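Local structure of electron transfer flavoprotein, alpha subunit (Thermotoga maritima, 7KOE) at residues Lys265-Val270 / Val285-Ser290; Val207-Ala212 / His258-Thr263; Leu66-Arg71 / Glu184-Gly189. The protein probably passes electrons between redox partners, as the FAD-binding alpha subunit of an electron transfer flavoprotein assembly that also contains a ferredoxin-like protein. All blocks are in the same frame, centred on the assembly; numbering follows the deposited sequence.

Contact 1. Residues Lys265-Val270 / Val285-Ser290; sequences KTVRPV and VGIKES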
loop_
_atom_site.group_PDB
_atom_site.type_symbol
_atom_site.label_atom_id
_atom_site.label_comp_id
_atom_site.label_asym_id
_atom_site.label_seq_id
_atom_site.Cartn_x
_atom_site.Cartn_y
_atom_site.Cartn_z
ATOM N N LYS B 265 30.898 -19.974 24.630
ATOM C CA LYS B 265 29.898 -20.831 25.246
ATOM C C LYS B 265 28.775 -19.969 25.793
ATOM O O LYS B 265 29.023 -18.940 26.426
ATOM C CB LYS B 265 30.509 -21.682 26.357
ATOM C CG LYS B 265 31.488 -22.722 25.845
ATOM C CD LYS B 265 32.359 -23.272 26.955
ATOM C CE LYS B 265 33.343 -24.300 26.426
ATOM N NZ LYS B 265 34.209 -24.850 27.504
ATOM N N THR B 266 27.540 -20.381 25.526
ATOM C CA THR B 266 26.364 -19.683 26.031
ATOM C C THR B 266 26.079 -20.204 27.433
ATOM O O THR B 266 25.702 -21.367 27.610
ATOM C CB THR B 266 25.171 -19.887 25.104
ATOM O OG1 THR B 266 25.421 -19.224 23.860
ATOM C CG2 THR B 266 23.911 -19.310 25.720
ATOM N N VAL B 267 26.282 -19.355 28.425
ATOM C CA VAL B 267 26.088 -19.753 29.810
ATOM C C VAL B 267 24.614 -19.631 30.172
ATOM O O VAL B 267 23.866 -18.833 29.598
ATOM C CB VAL B 267 26.981 -18.913 30.749
ATOM C CG1 VAL B 267 28.418 -19.037 30.349
ATOM C CG2 VAL B 267 26.591 -17.453 30.727
ATOM N N ARG B 268 24.180 -20.468 31.107
ATOM C CA ARG B 268 22.885 -20.303 31.767
ATOM C C ARG B 268 23.048 -20.554 33.261
ATOM O O ARG B 268 22.617 -21.589 33.783
ATOM C CB ARG B 268 21.845 -21.245 31.155
ATOM C CG ARG B 268 20.408 -20.865 31.438
ATOM C CD ARG B 268 19.553 -22.100 31.621
ATOM N NE ARG B 268 19.880 -23.126 30.639
ATOM C CZ ARG B 268 19.593 -24.417 30.781
ATOM N NH1 ARG B 268 18.972 -24.844 31.871
ATOM N NH2 ARG B 268 19.931 -25.279 29.831
ATOM N N PRO B 269 23.688 -19.622 33.992
ATOM C CA PRO B 269 23.749 -19.774 35.443
ATOM C C PRO B 269 22.559 -19.105 36.104
ATOM O O PRO B 269 21.668 -18.601 35.415
ATOM C CB PRO B 269 25.060 -19.075 35.797
ATOM C CG PRO B 269 25.099 -17.950 34.860
ATOM C CD PRO B 269 24.431 -18.416 33.583
ATOM N N VAL B 270 22.519 -19.099 37.438
ATOM C CA VAL B 270 21.548 -18.270 38.137
ATOM C C VAL B 270 22.145 -16.938 38.552
ATOM O O VAL B 270 21.420 -16.074 39.060
ATOM C CB VAL B 270 20.969 -18.995 39.369
ATOM C CG1 VAL B 270 20.342 -20.311 38.952
ATOM C CG2 VAL B 270 22.034 -19.203 40.421
ATOM N N VAL B 285 24.960 -12.116 24.180
ATOM C CA VAL B 285 24.062 -13.108 23.594
ATOM C C VAL B 285 24.287 -14.484 24.200
ATOM O O VAL B 285 23.488 -15.401 23.972
ATOM C CB VAL B 285 24.237 -13.104 22.062
ATOM C CG1 VAL B 285 25.506 -13.821 21.660
ATOM C CG2 VAL B 285 23.001 -13.641 21.334
ATOM N N GLY B 286 25.338 -14.655 24.993
ATOM C CA GLY B 286 25.556 -15.910 25.677
ATOM C C GLY B 286 25.173 -15.865 27.140
ATOM O O GLY B 286 25.150 -16.901 27.805
ATOM N N ILE B 287 24.866 -14.675 27.658
ATOM C CA ILE B 287 24.543 -14.507 29.071
ATOM C C ILE B 287 23.097 -14.110 29.305
ATOM O O ILE B 287 22.676 -14.044 30.470
ATOM C CB ILE B 287 25.469 -13.477 29.748
ATOM C CG1 ILE B 287 25.074 -12.060 29.356
ATOM C CG2 ILE B 287 26.887 -13.698 29.323
ATOM C CD1 ILE B 287 25.808 -10.989 30.116
ATOM N N LYS B 288 22.323 -13.844 28.252
ATOM C CA LYS B 288 20.968 -13.324 28.413
ATOM C C LYS B 288 19.977 -14.365 28.913
ATOM O O LYS B 288 18.874 -13.993 29.326
ATOM C CB LYS B 288 20.474 -12.738 27.090
ATOM C CG LYS B 288 20.438 -13.728 25.943
ATOM C CD LYS B 288 19.687 -13.163 24.751
ATOM C CE LYS B 288 20.335 -11.886 24.241
ATOM N NZ LYS B 288 19.666 -11.378 23.014
ATOM N N GLU B 289 20.329 -15.646 28.892
ATOM C CA GLU B 289 19.477 -16.695 29.432
ATOM C C GLU B 289 19.695 -16.916 30.922
ATOM O O GLU B 289 19.092 -17.828 31.495
ATOM C CB GLU B 289 19.713 -18.004 28.673
ATOM C CG GLU B 289 18.458 -18.821 28.411
ATOM C CD GLU B 289 18.739 -20.077 27.606
ATOM O OE1 GLU B 289 19.926 -20.367 27.347
ATOM O OE2 GLU B 289 17.774 -20.777 27.235
ATOM N N SER B 290 20.536 -16.108 31.563
ATOM C CA SER B 290 20.814 -16.258 32.981
ATOM C C SER B 290 19.687 -15.654 33.812
ATOM O O SER B 290 18.667 -15.192 33.292
ATOM C CB SER B 290 22.144 -15.605 33.337
ATOM O OG SER B 290 22.072 -14.203 33.215
#
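R268 has CG anti to its backbone N (chi1 -161°), and E289, with chi1 at -141°, runs extended beyond CG, so that the two side chains cross obliquely. R268 CG lies 4.0 Å from E289 CB, while R268 NE stays 4.3 Å from E289 OE1, beyond a salt bridge; the guanidinium and carboxylate planes are turned 60° apart. The other carboxylate oxygen, E289 OE2, is salt-bridged to R164. The backbones come closest at T266 and G286; G286 O accepts a weak, bent hydrogen bond from V267 N (2.8 Å). T266 rests its methyl against this glycine, with CG2 3.4 Å from G286 O. V267 and I287 touch methyl to methyl, CG2 to CG2 at 4.0 Å, and P269 sets its ring CD against S290 CB at 3.6 Å. A type I turn from I287 to S290 shapes 285-290; I287 O is gripped by both S290 N and S290 OG, the latter at 2.8 Å. V267 also packs on V215 of strand 214-218 and, with I287, on Y272. The contact joins the loop entering strand 271-275 to the one between helix 281-284 and strand 293-296, where the two parallel strands of this beta-alpha-beta unit begin.

Contact 2. Residues Val207-Ala212 / His258-Thr263; sequences VNLEYA and HQVGQT. With FAD (flavin-adenine dinucleotide), chain J.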
loop_
_atom_site.group_PDB
_atom_site.type_symbol
_atom_site.label_atom_id
_atom_site.label_comp_id
_atom_site.label_asym_id
_atom_site.label_seq_id
_atom_site.Cartn_x
_atom_site.Cartn_y
_atom_site.Cartn_z
ATOM N N VAL B 207 36.334 -27.726 32.582
ATOM C CA VAL B 207 35.649 -26.447 32.460
ATOM C C VAL B 207 34.203 -26.738 32.098
ATOM O O VAL B 207 33.933 -27.353 31.061
ATOM C CB VAL B 207 36.307 -25.557 31.396
ATOM C CG1 VAL B 207 35.551 -24.247 31.263
ATOM C CG2 VAL B 207 37.769 -25.324 31.727
ATOM N N ASN B 208 33.270 -26.312 32.941
ATOM C CA ASN B 208 31.859 -26.611 32.679
ATOM C C ASN B 208 31.224 -25.517 31.829
ATOM O O ASN B 208 30.882 -25.747 30.667
ATOM C CB ASN B 208 31.110 -26.789 33.997
ATOM C CG ASN B 208 31.822 -27.722 34.942
ATOM O OD1 ASN B 208 32.219 -28.822 34.561
ATOM N ND2 ASN B 208 32.000 -27.288 36.182
ATOM N N LEU B 209 31.076 -24.319 32.399
ATOM C CA LEU B 209 30.623 -23.085 31.754
ATOM C C LEU B 209 29.246 -23.178 31.076
ATOM O O LEU B 209 28.844 -22.243 30.386
ATOM C CB LEU B 209 31.668 -22.578 30.756
ATOM C CG LEU B 209 31.879 -21.068 30.678
ATOM C CD1 LEU B 209 32.271 -20.507 32.020
ATOM C CD2 LEU B 209 32.934 -20.764 29.658
ATOM N N GLU B 210 28.506 -24.270 31.236
ATOM C CA GLU B 210 27.078 -24.279 30.945
ATOM C C GLU B 210 26.260 -24.871 32.069
ATOM O O GLU B 210 25.065 -24.570 32.167
ATOM C CB GLU B 210 26.750 -25.071 29.669
ATOM C CG GLU B 210 27.272 -24.515 28.364
ATOM C CD GLU B 210 28.550 -25.185 27.917
ATOM O OE1 GLU B 210 28.978 -26.148 28.582
ATOM O OE2 GLU B 210 29.112 -24.764 26.890
ATOM N N TYR B 211 26.861 -25.702 32.912
ATOM C CA TYR B 211 26.188 -26.354 34.022
ATOM C C TYR B 211 26.744 -25.863 35.348
ATOM O O TYR B 211 26.658 -26.564 36.360
ATOM C CB TYR B 211 26.318 -27.871 33.891
ATOM C CG TYR B 211 26.032 -28.364 32.489
ATOM C CD1 TYR B 211 24.728 -28.578 32.062
ATOM C CD2 TYR B 211 27.063 -28.602 31.587
ATOM C CE1 TYR B 211 24.462 -29.020 30.781
ATOM C CE2 TYR B 211 26.804 -29.032 30.307
ATOM C CZ TYR B 211 25.506 -29.247 29.913
ATOM O OH TYR B 211 25.255 -29.685 28.638
ATOM N N ALA B 212 27.332 -24.683 35.345
ATOM C CA ALA B 212 27.797 -23.984 36.531
ATOM C C ALA B 212 26.714 -23.034 37.018
ATOM O O ALA B 212 26.150 -22.288 36.209
ATOM C CB ALA B 212 29.068 -23.207 36.238
ATOM N N HIS B 258 37.273 -21.024 28.268
ATOM C CA HIS B 258 36.612 -20.176 29.246
ATOM C C HIS B 258 35.863 -19.019 28.607
ATOM O O HIS B 258 35.399 -18.128 29.322
ATOM C CB HIS B 258 37.644 -19.627 30.232
ATOM C CG HIS B 258 38.160 -20.653 31.185
ATOM N ND1 HIS B 258 37.679 -20.783 32.468
ATOM C CD2 HIS B 258 39.113 -21.603 31.043
ATOM C CE1 HIS B 258 38.316 -21.766 33.079
ATOM N NE2 HIS B 258 39.193 -22.279 32.236
ATOM N N GLN B 259 35.728 -19.010 27.285
ATOM C CA GLN B 259 35.157 -17.867 26.592
ATOM C C GLN B 259 33.641 -17.959 26.553
ATOM O O GLN B 259 33.071 -19.020 26.288
ATOM C CB GLN B 259 35.708 -17.773 25.175
ATOM C CG GLN B 259 35.544 -16.412 24.548
ATOM C CD GLN B 259 35.734 -16.448 23.059
ATOM O OE1 GLN B 259 36.833 -16.694 22.569
ATOM N NE2 GLN B 259 34.663 -16.219 22.325
ATOM N N VAL B 260 32.990 -16.830 26.813
ATOM C CA VAL B 260 31.542 -16.744 26.920
ATOM C C VAL B 260 31.046 -15.791 25.844
ATOM O O VAL B 260 31.565 -14.679 25.710
ATOM C CB VAL B 260 31.113 -16.261 28.319
ATOM C CG1 VAL B 260 29.622 -16.058 28.383
ATOM C CG2 VAL B 260 31.554 -17.249 29.378
ATOM N N GLY B 261 30.059 -16.231 25.071
ATOM C CA GLY B 261 29.434 -15.340 24.119
ATOM C C GLY B 261 28.905 -16.024 22.879
ATOM O O GLY B 261 28.390 -17.142 22.947
ATOM N N GLN B 262 29.032 -15.350 21.736
ATOM C CA GLN B 262 28.488 -15.875 20.490
ATOM C C GLN B 262 29.320 -17.038 19.974
ATOM O O GLN B 262 28.803 -18.136 19.748
ATOM C CB GLN B 262 28.411 -14.761 19.449
ATOM C CG GLN B 262 28.159 -15.247 18.049
ATOM C CD GLN B 262 27.775 -14.128 17.125
ATOM O OE1 GLN B 262 28.627 -13.396 16.632
ATOM N NE2 GLN B 262 26.483 -13.983 16.886
ATOM N N THR B 263 30.617 -16.814 19.775
ATOM C CA THR B 263 31.528 -17.855 19.323
ATOM C C THR B 263 32.279 -18.497 20.479
ATOM O O THR B 263 33.360 -19.059 20.287
ATOM C CB THR B 263 32.508 -17.301 18.295
ATOM O OG1 THR B 263 33.287 -16.258 18.888
ATOM C CG2 THR B 263 31.762 -16.751 17.098
HETATM P PA FAD J . 36.185 -4.148 26.160
HETATM O O1A FAD J . 37.420 -3.373 25.927
HETATM O O2A FAD J . 35.085 -3.857 25.151
HETATM O O5B FAD J . 35.710 -3.961 27.610
HETATM C C5B FAD J . 36.478 -3.186 28.552
HETATM C C4B FAD J . 35.557 -2.703 29.639
HETATM O O4B FAD J . 36.217 -2.827 30.920
HETATM C C3B FAD J . 35.118 -1.245 29.517
HETATM O O3B FAD J . 33.735 -1.108 29.817
HETATM C C2B FAD J . 36.000 -0.535 30.547
HETATM O O2B FAD J . 35.376 0.627 31.074
HETATM C C1B FAD J . 36.104 -1.611 31.619
HETATM N N9A FAD J . 37.254 -1.473 32.504
HETATM C C8A FAD J . 38.466 -0.909 32.204
HETATM N N7A FAD J . 39.318 -0.914 33.201
HETATM C C5A FAD J . 38.616 -1.523 34.229
HETATM C C6A FAD J . 38.957 -1.834 35.560
HETATM N N6A FAD J . 40.146 -1.562 36.105
HETATM N N1A FAD J . 38.022 -2.443 36.321
HETATM C C2A FAD J . 36.832 -2.719 35.783
HETATM N N3A FAD J . 36.400 -2.476 34.544
HETATM C C4A FAD J . 37.343 -1.870 33.814
HETATM N N1 FAD J . 33.258 -11.571 22.519
HETATM C C2 FAD J . 33.063 -12.464 23.526
HETATM O O2 FAD J . 33.300 -12.168 24.692
HETATM N N3 FAD J . 32.580 -13.718 23.246
HETATM C C4 FAD J . 32.259 -14.193 22.013
HETATM O O4 FAD J . 31.838 -15.339 21.879
HETATM C C4X FAD J . 32.480 -13.248 20.946
HETATM N N5 FAD J . 32.202 -13.620 19.753
HETATM C C5X FAD J . 32.405 -12.728 18.731
HETATM C C6 FAD J . 32.108 -13.127 17.437
HETATM C C7 FAD J . 32.292 -12.264 16.368
HETATM C C7M FAD J . 31.959 -12.734 14.979
HETATM C C8 FAD J . 32.783 -10.970 16.597
HETATM C C8M FAD J . 32.983 -10.008 15.468
HETATM C C9 FAD J . 33.081 -10.565 17.892
HETATM C C9A FAD J . 32.898 -11.437 18.955
HETATM N N10 FAD J . 33.165 -11.058 20.281
HETATM C C10 FAD J . 32.987 -11.951 21.303
HETATM C "C1'" FAD J . 33.731 -9.735 20.581
HETATM C "C2'" FAD J . 32.708 -8.691 21.001
HETATM O "O2'" FAD J . 32.095 -8.105 19.852
HETATM C "C3'" FAD J . 33.426 -7.599 21.792
HETATM O "O3'" FAD J . 34.318 -6.920 20.916
HETATM C "C4'" FAD J . 34.225 -8.127 22.981
HETATM O "O4'" FAD J . 33.379 -8.911 23.821
HETATM C "C5'" FAD J . 34.864 -7.029 23.799
HETATM O "O5'" FAD J . 35.396 -7.609 25.008
HETATM P P FAD J . 35.413 -6.810 26.358
HETATM O O1P FAD J . 35.950 -7.764 27.426
HETATM O O2P FAD J . 34.125 -6.198 26.631
HETATM O O3P FAD J . 36.494 -5.700 26.102
#
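Both segments lack regular structure; their closest CA atoms, those of V207 and H258, are 7.1 Å apart, and no hydrogen bond links 207-212 to 258-263. The two branches of V207 meet the H258 imidazole differently: CG1 sits over the middle of one ring face in a CH-pi contact, 4.2 Å from the centroid and 9° off the normal, whereas CG2 reaches H258 NE2 at 3.4 Å. The other ring nitrogen, H258 ND1, is hydrogen-bonded to V242 O, which helps fix the imidazole's rotation. L209 extends its CD2 branch to H258 C (3.6 Å) and to V260 CG2 (3.8 Å). Beyond these side chains 258-263 turns to the flavin. FAD N3 donates to V260 O at 2.8 Å, and T263 N gives FAD O4 a weak bond of 2.8 Å. Between them G261, at phi 150° and psi -143°, passes so close that a CB would run into FAD N3 and, at these angles, the preceding carbonyl. Q259 NE2 lies 3.0 Å from FAD O4, its OE1 being held by R246. Loop 258-263 is therefore backed by V207 and L209 and reads the flavin mainly through its backbone, as part of the FAD pocket of a Rossmann-like domain.

Contact 3. Residues Leu66-Arg71 / Glu184-Gly189; sequences LYVKNR and EEYDLG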
loop_
_atom_site.group_PDB
_atom_site.type_symbol
_atom_site.label_atom_id
_atom_site.label_comp_id
_atom_site.label_asym_id
_atom_site.label_seq_id
_atom_site.Cartn_x
_atom_site.Cartn_y
_atom_site.Cartn_z
ATOM N N LEU B 66 4.389 -42.062 45.580
ATOM C CA LEU B 66 4.635 -43.415 45.093
ATOM C C LEU B 66 6.113 -43.707 45.313
ATOM O O LEU B 66 6.965 -43.282 44.533
ATOM C CB LEU B 66 4.236 -43.541 43.630
ATOM C CG LEU B 66 4.536 -44.860 42.926
ATOM C CD1 LEU B 66 3.900 -46.024 43.656
ATOM C CD2 LEU B 66 4.051 -44.793 41.495
ATOM N N TYR B 67 6.421 -44.416 46.393
ATOM C CA TYR B 67 7.805 -44.671 46.784
ATOM C C TYR B 67 8.172 -46.068 46.299
ATOM O O TYR B 67 8.007 -47.061 47.005
ATOM C CB TYR B 67 7.959 -44.490 48.291
ATOM C CG TYR B 67 9.312 -44.810 48.901
ATOM C CD1 TYR B 67 10.495 -44.597 48.205
ATOM C CD2 TYR B 67 9.400 -45.256 50.212
ATOM C CE1 TYR B 67 11.722 -44.880 48.779
ATOM C CE2 TYR B 67 10.622 -45.525 50.798
ATOM C CZ TYR B 67 11.778 -45.341 50.073
ATOM O OH TYR B 67 12.995 -45.615 50.651
ATOM N N VAL B 68 8.677 -46.135 45.071
ATOM C CA VAL B 68 9.080 -47.395 44.457
ATOM C C VAL B 68 10.375 -47.865 45.104
ATOM O O VAL B 68 11.320 -47.084 45.269
ATOM C CB VAL B 68 9.237 -47.229 42.937
ATOM C CG1 VAL B 68 9.559 -48.554 42.279
ATOM C CG2 VAL B 68 7.978 -46.632 42.338
ATOM N N LYS B 69 10.421 -49.139 45.475
ATOM C CA LYS B 69 11.494 -49.686 46.292
ATOM C C LYS B 69 12.319 -50.679 45.492
ATOM O O LYS B 69 11.788 -51.694 45.028
ATOM C CB LYS B 69 10.922 -50.376 47.529
ATOM C CG LYS B 69 9.745 -49.662 48.125
ATOM C CD LYS B 69 10.225 -48.562 49.028
ATOM C CE LYS B 69 10.942 -49.116 50.248
ATOM N NZ LYS B 69 10.083 -50.034 51.048
ATOM N N ASN B 70 13.611 -50.390 45.351
ATOM C CA ASN B 70 14.594 -51.380 44.937
ATOM C C ASN B 70 15.972 -50.899 45.368
ATOM O O ASN B 70 16.201 -49.698 45.526
ATOM C CB ASN B 70 14.572 -51.643 43.430
ATOM C CG ASN B 70 15.072 -53.024 43.088
ATOM O OD1 ASN B 70 15.474 -53.777 43.972
ATOM N ND2 ASN B 70 15.036 -53.374 41.810
ATOM N N ARG B 71 16.880 -51.855 45.572
ATOM C CA ARG B 71 18.232 -51.520 46.001
ATOM C C ARG B 71 19.074 -50.974 44.857
ATOM O O ARG B 71 19.993 -50.181 45.091
ATOM C CB ARG B 71 18.903 -52.751 46.622
ATOM C CG ARG B 71 20.203 -52.485 47.379
ATOM C CD ARG B 71 20.072 -51.339 48.377
ATOM N NE ARG B 71 18.971 -51.536 49.316
ATOM C CZ ARG B 71 19.087 -52.142 50.492
ATOM N NH1 ARG B 71 20.261 -52.616 50.886
ATOM N NH2 ARG B 71 18.026 -52.273 51.277
ATOM N N GLU B 184 5.824 -49.773 46.441
ATOM C CA GLU B 184 5.758 -50.867 45.481
ATOM C C GLU B 184 7.161 -51.451 45.405
ATOM O O GLU B 184 8.056 -50.856 44.798
ATOM C CB GLU B 184 5.266 -50.380 44.119
ATOM C CG GLU B 184 5.152 -51.473 43.070
ATOM C CD GLU B 184 4.053 -52.477 43.367
ATOM O OE1 GLU B 184 3.045 -52.100 44.002
ATOM O OE2 GLU B 184 4.206 -53.650 42.967
ATOM N N GLU B 185 7.360 -52.600 46.042
ATOM C CA GLU B 185 8.677 -53.227 46.086
ATOM C C GLU B 185 8.959 -53.830 44.717
ATOM O O GLU B 185 8.531 -54.946 44.407
ATOM C CB GLU B 185 8.738 -54.276 47.187
ATOM C CG GLU B 185 9.153 -53.714 48.540
ATOM C CD GLU B 185 8.019 -52.994 49.248
ATOM O OE1 GLU B 185 6.859 -53.429 49.118
ATOM O OE2 GLU B 185 8.290 -51.996 49.950
ATOM N N TYR B 186 9.679 -53.075 43.895
ATOM C CA TYR B 186 9.828 -53.385 42.483
ATOM C C TYR B 186 10.817 -54.520 42.273
ATOM O O TYR B 186 11.875 -54.569 42.907
ATOM C CB TYR B 186 10.295 -52.143 41.724
ATOM C CG TYR B 186 10.019 -52.191 40.246
ATOM C CD1 TYR B 186 8.795 -51.772 39.742
ATOM C CD2 TYR B 186 10.974 -52.652 39.351
ATOM C CE1 TYR B 186 8.532 -51.814 38.388
ATOM C CE2 TYR B 186 10.716 -52.697 37.990
ATOM C CZ TYR B 186 9.494 -52.278 37.519
ATOM O OH TYR B 186 9.237 -52.319 36.172
ATOM N N ASP B 187 10.471 -55.423 41.362
ATOM C CA ASP B 187 11.318 -56.545 41.000
ATOM C C ASP B 187 11.738 -56.365 39.549
ATOM O O ASP B 187 10.957 -55.889 38.720
ATOM C CB ASP B 187 10.577 -57.878 41.208
ATOM C CG ASP B 187 11.504 -59.095 41.183
ATOM O OD1 ASP B 187 12.413 -59.202 40.328
ATOM O OD2 ASP B 187 11.324 -59.964 42.059
ATOM N N LEU B 188 12.986 -56.725 39.261
ATOM C CA LEU B 188 13.550 -56.693 37.919
ATOM C C LEU B 188 13.778 -58.079 37.336
ATOM O O LEU B 188 13.473 -58.308 36.163
ATOM C CB LEU B 188 14.875 -55.926 37.935
ATOM C CG LEU B 188 14.751 -54.429 38.216
ATOM C CD1 LEU B 188 16.112 -53.803 38.459
ATOM C CD2 LEU B 188 14.050 -53.730 37.062
ATOM N N GLY B 189 14.300 -59.011 38.132
ATOM C CA GLY B 189 14.607 -60.329 37.617
ATOM C C GLY B 189 15.903 -60.319 36.825
ATOM O O GLY B 189 16.856 -59.603 37.144
#
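A salt bridge between K69 NZ and E185 OE2 (2.9 Å) joins two neighbouring parallel strands on one face of their sheet. The lysine is bent at each torsion beyond CB, which doubles its chain back, and the glutamate bends at chi2 (78°), so the side chains lie alongside each other, pointing the same way. The ammonium meets the carboxylate on the anti lone pair of OE2, away from the other oxygen. K69 CG also passes close to the same oxygen, so the lysine stem and its charged tip both border the carboxylate.

K69 is the residue through which the backbones bond as well. Its N donates to E184 O at 3.0 Å in an almost straight bond (172°), although the donor stands above the carbonyl plane. Its O receives Y186 N at 2.8 Å, this time in the carbonyl plane. The folded lysine further places CD over the centre of one face of the Y67 ring, 3.5 Å above its plane, and Y67 OH is hydrogen-bonded to L50 N.

On the other face V68 and Y186 run side by side, V68 CG1 meeting Y186 CB at 3.7 Å; M88 of helix 87-90 and F73 cover both. Further along, N70 OD1 accepts a hydrogen bond from R71 N (2.9 Å), while N70 ND2 approaches L188 CD1 (3.5 Å). The other methyl of L188, CD2, lies at the edge of the Y186 ring, in its plane.

Strand 181-185 is the outermost strand, within this chain, of a seven-stranded parallel sheet, laid beside 65-69 by a long excursion of the chain. Such a parallel sheet, with helices such as 87-90 packed on it, is the alpha/beta architecture of the electron transfer flavoprotein domain of the HUP group.

Overall arrangement
From the N terminus, contact 3 comes first: it closes a loop of 112 residues and attaches strand 181-185 beside 65-69, in the N-terminal sheet. The chain then passes to the FAD-binding domain, where contact 2 ties the approach to strand 214-218 to the loop at 258-263. Contact 1 opens just after, closing a short loop through strand 271-275 and helix 281-284. The three follow in series; none nests in or crosses another. Contacts 1 and 2 touch, with V267 CG1 3.2 Å from L209 O and a probable hydrogen bond from K265 N to Q259 O, and lie toward the end of the five-stranded sheet where strands 214-218, 271-275 and 293-296 begin. Contact 3 lies about 39 Å from either, centre to centre.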